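Alcohol dehydrogenase (Thermus sp., PDB 4CPD) probably catalyses the NAD-dependent oxidation of alcohols, and the reverse reduction, as a zinc-containing medium-chain dehydrogenase. Local coordinates at residues A[147-152]-A[315-320]; A[152-157]-A[300-305]; A[177-182]-A[338-343]. All blocks are in the same frame, centred on the assembly; numbering follows the deposited sequence.

Contact 1. Residues A[147-152]-A[315-320]; sequences AIFAGD and RIVSHY. With ZN (zinc ion), chain E.
F149 meets V317 and I316 in an apolar contact of the zinc-dependent medium-chain dehydrogenase fold. It joins the turn ahead of helix 153-163 to the loop that runs into strand 319-322. No hydrogen bond spans the two segments, so the contact rests on one aromatic ring and two branched side chains. CZ of the ring lies 3.8 Å from V317 CG2, and this methyl comes in at the ring edge, near its plane, instead of over a face. I316 approaches more loosely, its CG1 4.5 Å from F149 CE2 and oblique to the ring. The first torsion of F149 (chi1 -65°) sets CG anti to the carbonyl carbon and sends the ring out to the 315-320 segment. V317 also rests on L342 of strand 341-344, which links the ring to the sheet.

Polar bonds shape each segment separately. Bonds of the i to i-3 kind curl the first, among them D152 N to F149 O at 3.2 Å. In the second, S318 OG lies in the plane of the H319 ring at its edge, 2.6 Å from ND1, and OG is also hydrogen-bonded to the backbone N of L339.

Metal coordination closes the first segment. D152 shares the zinc with C38, H59 and a water, a set that probably corresponds to the catalytic zinc site of the family. Its carboxylate binds through a single oxygen: OD2 lies 1.9 Å from the zinc, OD1 3.2 Å.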
loop_
_atom_site.group_PDB
_atom_site.type_symbol
_atom_site.label_atom_id
_atom_site.label_comp_id
_atom_site.label_asym_id
_atom_site.label_seq_id
_atom_site.Cartn_x
_atom_site.Cartn_y
_atom_site.Cartn_z
ATOM N N ALA A 147 17.099 25.410 0.983
ATOM C CA ALA A 147 16.728 24.744 -0.263
ATOM C C ALA A 147 17.309 23.355 -0.397
ATOM O O ALA A 147 16.668 22.466 -0.983
ATOM C CB ALA A 147 17.132 25.573 -1.479
ATOM N N ILE A 148 18.513 23.157 0.107
ATOM C CA ILE A 148 19.205 21.896 -0.174
ATOM C C ILE A 148 18.381 20.663 0.219
ATOM O O ILE A 148 18.409 19.654 -0.461
ATOM C CB ILE A 148 20.615 21.851 0.434
ATOM C CG1 ILE A 148 21.313 20.545 0.063
ATOM C CG2 ILE A 148 20.577 22.001 1.946
ATOM C CD1 ILE A 148 22.801 20.581 0.312
ATOM N N PHE A 149 17.588 20.787 1.258
ATOM C CA PHE A 149 16.790 19.672 1.776
ATOM C C PHE A 149 15.702 19.169 0.831
ATOM O O PHE A 149 15.341 17.983 0.839
ATOM C CB PHE A 149 16.204 20.063 3.101
ATOM C CG PHE A 149 17.246 20.288 4.143
ATOM C CD1 PHE A 149 17.881 21.499 4.276
ATOM C CD2 PHE A 149 17.657 19.252 4.928
ATOM C CE1 PHE A 149 18.874 21.682 5.227
ATOM C CE2 PHE A 149 18.640 19.427 5.893
ATOM C CZ PHE A 149 19.249 20.653 6.045
ATOM N N ALA A 150 15.237 20.055 -0.042
ATOM C CA ALA A 150 14.251 19.692 -1.047
ATOM C C ALA A 150 14.725 18.575 -1.976
ATOM O O ALA A 150 13.899 17.814 -2.512
ATOM C CB ALA A 150 13.873 20.911 -1.861
ATOM N N GLY A 151 16.038 18.498 -2.179
ATOM C CA GLY A 151 16.591 17.534 -3.102
ATOM C C GLY A 151 16.626 16.110 -2.589
ATOM O O GLY A 151 16.722 15.166 -3.419
ATOM N N ASP A 152 16.534 15.937 -1.257
ATOM C CA ASP A 152 16.662 14.580 -0.692
ATOM C C ASP A 152 15.799 14.375 0.535
ATOM O O ASP A 152 14.657 13.968 0.397
ATOM C CB ASP A 152 18.149 14.247 -0.474
ATOM C CG ASP A 152 18.379 12.910 0.105
ATOM O OD1 ASP A 152 17.414 12.198 0.445
ATOM O OD2 ASP A 152 19.567 12.576 0.264
ATOM N N ARG A 315 17.232 24.196 10.452
ATOM C CA ARG A 315 17.395 24.193 11.893
ATOM C C ARG A 315 18.062 22.918 12.428
ATOM O O ARG A 315 18.602 22.909 13.520
ATOM C CB ARG A 315 16.052 24.372 12.609
ATOM C CG ARG A 315 15.168 25.476 12.083
ATOM C CD ARG A 315 14.194 25.935 13.150
ATOM N NE ARG A 315 14.848 26.931 14.006
ATOM C CZ ARG A 315 14.570 28.237 14.040
ATOM N NH1 ARG A 315 13.604 28.760 13.287
ATOM N NH2 ARG A 315 15.267 29.033 14.850
ATOM N N ILE A 316 18.013 21.822 11.702
ATOM C CA ILE A 316 18.607 20.599 12.243
ATOM C C ILE A 316 20.100 20.496 11.962
ATOM O O ILE A 316 20.765 19.607 12.477
ATOM C CB ILE A 316 17.900 19.315 11.770
ATOM C CG1 ILE A 316 18.247 18.998 10.323
ATOM C CG2 ILE A 316 16.391 19.451 11.946
ATOM C CD1 ILE A 316 18.222 17.508 10.062
ATOM N N VAL A 317 20.634 21.409 11.168
ATOM C CA VAL A 317 22.068 21.401 10.876
ATOM C C VAL A 317 22.865 21.700 12.158
ATOM O O VAL A 317 22.764 22.794 12.717
ATOM C CB VAL A 317 22.451 22.426 9.792
ATOM C CG1 VAL A 317 23.949 22.370 9.540
ATOM C CG2 VAL A 317 21.693 22.128 8.520
ATOM N N SER A 318 23.646 20.723 12.617
ATOM C CA SER A 318 24.504 20.912 13.773
ATOM C C SER A 318 25.882 21.440 13.377
ATOM O O SER A 318 26.492 22.151 14.141
ATOM C CB SER A 318 24.662 19.609 14.542
ATOM O OG SER A 318 25.258 18.619 13.719
ATOM N N HIS A 319 26.372 21.081 12.192
ATOM C CA HIS A 319 27.729 21.431 11.767
ATOM C C HIS A 319 27.829 21.892 10.340
ATOM O O HIS A 319 27.507 21.144 9.430
ATOM C CB HIS A 319 28.626 20.230 11.860
ATOM C CG HIS A 319 28.813 19.732 13.247
ATOM N ND1 HIS A 319 27.827 19.048 13.922
ATOM C CD2 HIS A 319 29.872 19.796 14.082
ATOM C CE1 HIS A 319 28.276 18.699 15.111
ATOM N NE2 HIS A 319 29.519 19.130 15.229
ATOM N N TYR A 320 28.310 23.114 10.142
ATOM C CA TYR A 320 28.773 23.541 8.828
ATOM C C TYR A 320 30.311 23.422 8.811
ATOM O O TYR A 320 30.990 24.106 9.572
ATOM C CB TYR A 320 28.361 24.973 8.557
ATOM C CG TYR A 320 26.896 25.200 8.304
ATOM C CD1 TYR A 320 26.003 25.335 9.362
ATOM C CD2 TYR A 320 26.408 25.367 7.011
ATOM C CE1 TYR A 320 24.660 25.599 9.147
ATOM C CE2 TYR A 320 25.062 25.612 6.793
ATOM C CZ TYR A 320 24.197 25.714 7.870
ATOM O OH TYR A 320 22.870 25.955 7.689
HETATM ZN ZN ZN E . 20.341 10.916 0.831
HETATM O O HOH W 1 19.026 9.002 -0.029
#

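Contact 2. Residues A[152-157]-A[300-305]; sequences DILSTA and DAVLAL. With ZN (zinc ion), chain E; NAD (nicotinamide-adenine-dinucleotide), chain G.
L154 and S155 both pack on V302, one on each of its methyls. L154 CD2 lies 3.5 Å from V302 CG1, the two side chains sliding past each other in opposite directions, while S155 OG lies 3.7 Å from V302 CG2. With CG1 anti to the backbone N (chi1 168°), the valine turns CG1 to L154 and CG2 to S155. Here the S155 hydroxyl offers only van der Waals contact; its hydrogen bond goes to A150 O, in the turn before the helix. Y158, one turn further along helix 153-163, and A150 add to the packing around V302.

Outward from this contact, T156 lines the cofactor pocket. Its OG1 donates to D152 O at 2.9 Å, arriving 55° out of the carbonyl plane, and the same oxygen takes T156 N at 3.0 Å. Thus fixed, OG1 stands 3.4 Å from C4N of the NAD, the carbon that exchanges hydride in such enzymes. D152 OD1 approaches the neighbouring C5N at 3.4 Å. Helix 295-307 therefore packs on the first turn of a helix whose start reaches both zinc and nicotinamide, the active-site arrangement of zinc-dependent medium-chain alcohol dehydrogenases.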
loop_
_atom_site.group_PDB
_atom_site.type_symbol
_atom_site.label_atom_id
_atom_site.label_comp_id
_atom_site.label_asym_id
_atom_site.label_seq_id
_atom_site.Cartn_x
_atom_site.Cartn_y
_atom_site.Cartn_z
ATOM N N ASP A 152 16.534 15.937 -1.257
ATOM C CA ASP A 152 16.662 14.580 -0.692
ATOM C C ASP A 152 15.799 14.375 0.535
ATOM O O ASP A 152 14.657 13.968 0.397
ATOM C CB ASP A 152 18.149 14.247 -0.474
ATOM C CG ASP A 152 18.379 12.910 0.105
ATOM O OD1 ASP A 152 17.414 12.198 0.445
ATOM O OD2 ASP A 152 19.567 12.576 0.264
ATOM N N ILE A 153 16.308 14.652 1.723
ATOM C CA ILE A 153 15.630 14.147 2.928
ATOM C C ILE A 153 14.231 14.750 3.259
ATOM O O ILE A 153 13.385 14.070 3.833
ATOM C CB ILE A 153 16.524 14.217 4.160
ATOM C CG1 ILE A 153 16.953 15.649 4.437
ATOM C CG2 ILE A 153 17.758 13.342 3.987
ATOM C CD1 ILE A 153 17.433 15.797 5.867
ATOM N N LEU A 154 13.986 16.005 2.880
ATOM C CA LEU A 154 12.681 16.610 3.096
ATOM C C LEU A 154 11.651 16.039 2.123
ATOM O O LEU A 154 10.548 15.678 2.503
ATOM C CB LEU A 154 12.747 18.139 2.979
ATOM C CG LEU A 154 11.428 18.881 3.174
ATOM C CD1 LEU A 154 10.743 18.449 4.469
ATOM C CD2 LEU A 154 11.650 20.368 3.179
ATOM N N SER A 155 12.005 15.958 0.855
ATOM C CA SER A 155 11.077 15.411 -0.139
ATOM C C SER A 155 10.820 13.915 0.097
ATOM O O SER A 155 9.773 13.406 -0.254
ATOM C CB SER A 155 11.625 15.656 -1.541
ATOM O OG SER A 155 11.657 17.040 -1.825
ATOM N N THR A 156 11.783 13.238 0.703
ATOM C CA THR A 156 11.632 11.847 1.067
ATOM C C THR A 156 10.544 11.692 2.129
ATOM O O THR A 156 9.623 10.889 1.985
ATOM C CB THR A 156 12.987 11.261 1.555
ATOM O OG1 THR A 156 13.883 11.191 0.448
ATOM C CG2 THR A 156 12.840 9.893 2.081
ATOM N N ALA A 157 10.680 12.444 3.206
ATOM C CA ALA A 157 9.702 12.414 4.293
ATOM C C ALA A 157 8.314 12.925 3.818
ATOM O O ALA A 157 7.287 12.340 4.091
ATOM C CB ALA A 157 10.206 13.264 5.430
ATOM N N ASP A 300 8.503 20.441 -6.356
ATOM C CA ASP A 300 7.971 21.787 -6.628
ATOM C C ASP A 300 7.151 22.290 -5.444
ATOM O O ASP A 300 7.290 23.451 -5.048
ATOM C CB ASP A 300 7.177 21.820 -7.934
ATOM C CG ASP A 300 8.064 21.543 -9.160
ATOM O OD1 ASP A 300 9.035 22.290 -9.368
ATOM O OD2 ASP A 300 7.849 20.544 -9.893
ATOM N N ALA A 301 6.344 21.404 -4.858
ATOM C CA ALA A 301 5.533 21.758 -3.703
ATOM C C ALA A 301 6.399 21.997 -2.504
ATOM O O ALA A 301 6.127 22.884 -1.717
ATOM C CB ALA A 301 4.537 20.674 -3.394
ATOM N N VAL A 302 7.445 21.199 -2.352
ATOM C CA VAL A 302 8.323 21.342 -1.187
ATOM C C VAL A 302 9.013 22.706 -1.232
ATOM O O VAL A 302 8.992 23.453 -0.279
ATOM C CB VAL A 302 9.336 20.188 -1.120
ATOM C CG1 VAL A 302 10.421 20.468 -0.097
ATOM C CG2 VAL A 302 8.605 18.901 -0.772
ATOM N N LEU A 303 9.579 23.034 -2.375
ATOM C CA LEU A 303 10.158 24.359 -2.586
ATOM C C LEU A 303 9.174 25.520 -2.256
ATOM O O LEU A 303 9.536 26.488 -1.585
ATOM C CB LEU A 303 10.658 24.509 -4.031
ATOM C CG LEU A 303 11.897 23.685 -4.378
ATOM C CD1 LEU A 303 12.294 23.782 -5.851
ATOM C CD2 LEU A 303 13.071 24.100 -3.522
ATOM N N ALA A 304 7.944 25.444 -2.730
ATOM C CA ALA A 304 6.991 26.491 -2.424
ATOM C C ALA A 304 6.815 26.620 -0.882
ATOM O O ALA A 304 6.672 27.712 -0.355
ATOM C CB ALA A 304 5.655 26.225 -3.137
ATOM N N LEU A 305 6.847 25.505 -0.170
ATOM C CA LEU A 305 6.681 25.540 1.266
ATOM C C LEU A 305 7.927 26.147 1.942
ATOM O O LEU A 305 7.824 26.896 2.940
ATOM C CB LEU A 305 6.397 24.138 1.829
ATOM C CG LEU A 305 5.016 23.529 1.614
ATOM C CD1 LEU A 305 5.051 22.079 2.022
ATOM C CD2 LEU A 305 3.960 24.206 2.444
HETATM ZN ZN ZN E . 20.341 10.916 0.831
HETATM P PA NAD G . 20.372 8.240 10.468
HETATM O O1A NAD G . 21.186 9.517 10.683
HETATM O O2A NAD G . 21.064 6.885 10.578
HETATM O O5B NAD G . 19.040 8.179 11.387
HETATM C C5B NAD G . 18.556 6.937 11.897
HETATM C C4B NAD G . 17.858 7.162 13.235
HETATM O O4B NAD G . 17.106 5.996 13.595
HETATM C C3B NAD G . 18.873 7.426 14.353
HETATM O O3B NAD G . 18.484 8.500 15.224
HETATM C C2B NAD G . 18.883 6.143 15.135
HETATM O O2B NAD G . 19.207 6.359 16.512
HETATM C C1B NAD G . 17.458 5.667 14.936
HETATM N N9A NAD G . 17.374 4.225 15.165
HETATM C C8A NAD G . 18.260 3.313 14.714
HETATM N N7A NAD G . 17.874 2.082 15.124
HETATM C C5A NAD G . 16.731 2.209 15.838
HETATM C C6A NAD G . 15.798 1.305 16.538
HETATM N N6A NAD G . 16.053 -0.013 16.533
HETATM N N1A NAD G . 14.711 1.821 17.172
HETATM C C2A NAD G . 14.463 3.145 17.169
HETATM N N3A NAD G . 15.277 4.029 16.546
HETATM C C4A NAD G . 16.401 3.632 15.873
HETATM O O3 NAD G . 19.711 8.264 8.987
HETATM P PN NAD G . 18.808 9.416 8.288
HETATM O O1N NAD G . 19.811 10.348 7.637
HETATM O O2N NAD G . 17.680 9.890 9.211
HETATM O O5D NAD G . 18.055 8.539 7.157
HETATM C C5D NAD G . 16.911 7.769 7.579
HETATM C C4D NAD G . 16.714 6.439 6.857
HETATM O O4D NAD G . 16.004 6.694 5.637
HETATM C C3D NAD G . 18.012 5.726 6.471
HETATM O O3D NAD G . 17.784 4.308 6.527
HETATM C C2D NAD G . 18.285 6.229 5.051
HETATM O O2D NAD G . 19.153 5.397 4.241
HETATM C C1D NAD G . 16.849 6.315 4.528
HETATM N N1N NAD G . 16.676 7.215 3.376
HETATM C C2N NAD G . 15.858 6.744 2.430
HETATM C C3N NAD G . 15.581 7.461 1.275
HETATM C C7N NAD G . 14.631 6.816 0.307
HETATM O O7N NAD G . 14.675 7.063 -0.887
HETATM N N7N NAD G . 13.712 5.973 0.817
HETATM C C4N NAD G . 16.172 8.724 1.098
HETATM C C5N NAD G . 17.027 9.210 2.094
HETATM C C6N NAD G . 17.269 8.430 3.238
HETATM O O HOH W 1 19.026 9.002 -0.029
#

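Contact 3. Residues A[177-182]-A[338-343]; sequences AGPVGL and ALKVLL. With NAD (nicotinamide-adenine-dinucleotide), chain G.
NZ of K340 is gripped by two groups, a salt bridge to E60 OE2 and a hydrogen bond to I37 O, and on the way there its side chain passes P179. The approach is loose, K340 CD to P179 CG 4.4 Å. CG of K340 stands anti to the backbone N (chi1 -176°), a bend follows at chi2 (66°), and the rest is extended, which carries the ammonium past the proline to within about 6 Å of the zinc.

P179 makes a closer approach to the backbone: CG lies 3.4 Å from L339 O, a van der Waals contact. On the cofactor side, P179 CD is 3.2 Å from NAD O2N, so the pyrrolidine ring lies between the 338-343 segment and the pyrophosphate. With an alanine here, CG and CD would be gone, which would probably open a gap between L339 O and the pyrophosphate and leave the K340 chain less supported. The remaining cross-contact is apolar, L182 and L339 meeting tip to tip, CD1 to CD2, at 4.1 Å; R205 and R208 of helix 203-212 also touch L339.

One residue on, V180 N donates to NAD O2N at 3.2 Å, nearly straight at 173°. G178, right before the helix, has no CB, and O5B of the NAD lies where one would point. A glycine-containing turn leading into helix 179-190, with a backbone amide on the pyrophosphate, is consistent with the GxGxxG motif of the Rossmann dinucleotide-binding fold.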
loop_
_atom_site.group_PDB
_atom_site.type_symbol
_atom_site.label_atom_id
_atom_site.label_comp_id
_atom_site.label_asym_id
_atom_site.label_seq_id
_atom_site.Cartn_x
_atom_site.Cartn_y
_atom_site.Cartn_z
ATOM N N ALA A 177 14.057 9.208 14.712
ATOM C CA ALA A 177 14.167 10.655 14.885
ATOM C C ALA A 177 15.493 11.214 14.357
ATOM O O ALA A 177 15.928 12.265 14.780
ATOM C CB ALA A 177 14.002 11.009 16.350
ATOM N N GLY A 178 16.130 10.513 13.428
ATOM C CA GLY A 178 17.214 11.090 12.645
ATOM C C GLY A 178 16.671 12.127 11.670
ATOM O O GLY A 178 15.459 12.421 11.654
ATOM N N PRO A 179 17.561 12.696 10.839
ATOM C CA PRO A 179 17.197 13.791 9.919
ATOM C C PRO A 179 15.882 13.572 9.151
ATOM O O PRO A 179 15.067 14.485 9.056
ATOM C CB PRO A 179 18.388 13.849 8.952
ATOM C CG PRO A 179 19.541 13.359 9.764
ATOM C CD PRO A 179 18.999 12.383 10.774
ATOM N N VAL A 180 15.684 12.373 8.617
ATOM C CA VAL A 180 14.483 12.091 7.816
ATOM C C VAL A 180 13.262 12.120 8.698
ATOM O O VAL A 180 12.295 12.775 8.359
ATOM C CB VAL A 180 14.594 10.749 7.079
ATOM C CG1 VAL A 180 13.265 10.350 6.452
ATOM C CG2 VAL A 180 15.688 10.837 6.003
ATOM N N GLY A 181 13.343 11.438 9.837
ATOM C CA GLY A 181 12.267 11.459 10.816
ATOM C C GLY A 181 11.882 12.855 11.273
ATOM O O GLY A 181 10.695 13.169 11.470
ATOM N N LEU A 182 12.897 13.695 11.440
ATOM C CA LEU A 182 12.678 15.063 11.892
ATOM C C LEU A 182 12.002 15.877 10.813
ATOM O O LEU A 182 11.157 16.701 11.130
ATOM C CB LEU A 182 13.985 15.711 12.335
ATOM C CG LEU A 182 14.590 15.020 13.575
ATOM C CD1 LEU A 182 16.039 15.461 13.781
ATOM C CD2 LEU A 182 13.775 15.289 14.829
ATOM N N ALA A 338 27.296 14.455 15.375
ATOM C CA ALA A 338 26.534 15.436 14.604
ATOM C C ALA A 338 25.143 14.893 14.279
ATOM O O ALA A 338 24.938 13.686 14.147
ATOM C CB ALA A 338 27.268 15.797 13.328
ATOM N N LEU A 339 24.194 15.807 14.150
ATOM C CA LEU A 339 22.845 15.489 13.721
ATOM C C LEU A 339 22.714 15.575 12.189
ATOM O O LEU A 339 22.171 14.680 11.536
ATOM C CB LEU A 339 21.870 16.460 14.365
ATOM C CG LEU A 339 20.382 16.200 14.112
ATOM C CD1 LEU A 339 19.982 14.804 14.592
ATOM C CD2 LEU A 339 19.527 17.264 14.794
ATOM N N LYS A 340 23.194 16.678 11.636
ATOM C CA LYS A 340 23.270 16.851 10.210
ATOM C C LYS A 340 24.461 17.712 9.876
ATOM O O LYS A 340 24.634 18.792 10.450
ATOM C CB LYS A 340 22.006 17.511 9.675
ATOM C CG LYS A 340 21.961 17.659 8.150
ATOM C CD LYS A 340 21.902 16.306 7.429
ATOM C CE LYS A 340 21.754 16.478 5.930
ATOM N NZ LYS A 340 21.500 15.190 5.252
ATOM N N VAL A 341 25.267 17.220 8.935
ATOM C CA VAL A 341 26.464 17.911 8.487
ATOM C C VAL A 341 26.282 18.473 7.093
ATOM O O VAL A 341 25.880 17.762 6.160
ATOM C CB VAL A 341 27.690 16.983 8.462
ATOM C CG1 VAL A 341 28.943 17.786 8.126
ATOM C CG2 VAL A 341 27.876 16.305 9.804
ATOM N N LEU A 342 26.602 19.745 6.954
ATOM C CA LEU A 342 26.591 20.403 5.664
ATOM C C LEU A 342 28.008 20.867 5.359
ATOM O O LEU A 342 28.654 21.425 6.215
ATOM C CB LEU A 342 25.628 21.584 5.717
ATOM C CG LEU A 342 24.379 21.477 4.887
ATOM C CD1 LEU A 342 23.658 20.179 5.104
ATOM C CD2 LEU A 342 23.452 22.652 5.177
ATOM N N LEU A 343 28.490 20.600 4.153
ATOM C CA LEU A 343 29.856 20.945 3.753
ATOM C C LEU A 343 29.862 22.253 2.943
ATOM O O LEU A 343 29.179 22.373 1.927
ATOM C CB LEU A 343 30.465 19.822 2.918
ATOM C CG LEU A 343 31.167 18.640 3.615
ATOM C CD1 LEU A 343 30.676 18.380 5.025
ATOM C CD2 LEU A 343 31.050 17.382 2.749
HETATM P PA NAD G . 20.372 8.240 10.468
HETATM O O1A NAD G . 21.186 9.517 10.683
HETATM O O2A NAD G . 21.064 6.885 10.578
HETATM O O5B NAD G . 19.040 8.179 11.387
HETATM C C5B NAD G . 18.556 6.937 11.897
HETATM C C4B NAD G . 17.858 7.162 13.235
HETATM O O4B NAD G . 17.106 5.996 13.595
HETATM C C3B NAD G . 18.873 7.426 14.353
HETATM O O3B NAD G . 18.484 8.500 15.224
HETATM C C2B NAD G . 18.883 6.143 15.135
HETATM O O2B NAD G . 19.207 6.359 16.512
HETATM C C1B NAD G . 17.458 5.667 14.936
HETATM N N9A NAD G . 17.374 4.225 15.165
HETATM C C8A NAD G . 18.260 3.313 14.714
HETATM N N7A NAD G . 17.874 2.082 15.124
HETATM C C5A NAD G . 16.731 2.209 15.838
HETATM C C6A NAD G . 15.798 1.305 16.538
HETATM N N6A NAD G . 16.053 -0.013 16.533
HETATM N N1A NAD G . 14.711 1.821 17.172
HETATM C C2A NAD G . 14.463 3.145 17.169
HETATM N N3A NAD G . 15.277 4.029 16.546
HETATM C C4A NAD G . 16.401 3.632 15.873
HETATM O O3 NAD G . 19.711 8.264 8.987
HETATM P PN NAD G . 18.808 9.416 8.288
HETATM O O1N NAD G . 19.811 10.348 7.637
HETATM O O2N NAD G . 17.680 9.890 9.211
HETATM O O5D NAD G . 18.055 8.539 7.157
HETATM C C5D NAD G . 16.911 7.769 7.579
HETATM C C4D NAD G . 16.714 6.439 6.857
HETATM O O4D NAD G . 16.004 6.694 5.637
HETATM C C3D NAD G . 18.012 5.726 6.471
HETATM O O3D NAD G . 17.784 4.308 6.527
HETATM C C2D NAD G . 18.285 6.229 5.051
HETATM O O2D NAD G . 19.153 5.397 4.241
HETATM C C1D NAD G . 16.849 6.315 4.528
HETATM N N1N NAD G . 16.676 7.215 3.376
HETATM C C2N NAD G . 15.858 6.744 2.430
HETATM C C3N NAD G . 15.581 7.461 1.275
HETATM C C7N NAD G . 14.631 6.816 0.307
HETATM O O7N NAD G . 14.675 7.063 -0.887
HETATM N N7N NAD G . 13.712 5.973 0.817
HETATM C C4N NAD G . 16.172 8.724 1.098
HETATM C C5N NAD G . 17.027 9.210 2.094
HETATM C C6N NAD G . 17.269 8.430 3.238
#

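How the contacts relate
Contact 1 lies near the middle of the group, its centre 12 Å from that of contact 2 and 8 Å from that of contact 3, while contacts 2 and 3 are 15 Å apart. Along the chain the segments run 147-152, 152-157, 177-182, 300-305, 315-320, 338-343: both segments of contact 2 fall between those of contact 1, and contact 3 alternates with each. Contacts 1 and 2 share D152 and hence the zinc. Contacts 1 and 3 meet in neighbouring parallel strands, 319-322 and 341-344, and contacts 2 and 3 both touch NAD. Contact 3 joins the Rossmann-type turn to the zinc-bearing part's sheet; contacts 1 and 2 pack the segments flanking D152 by the cofactor cleft.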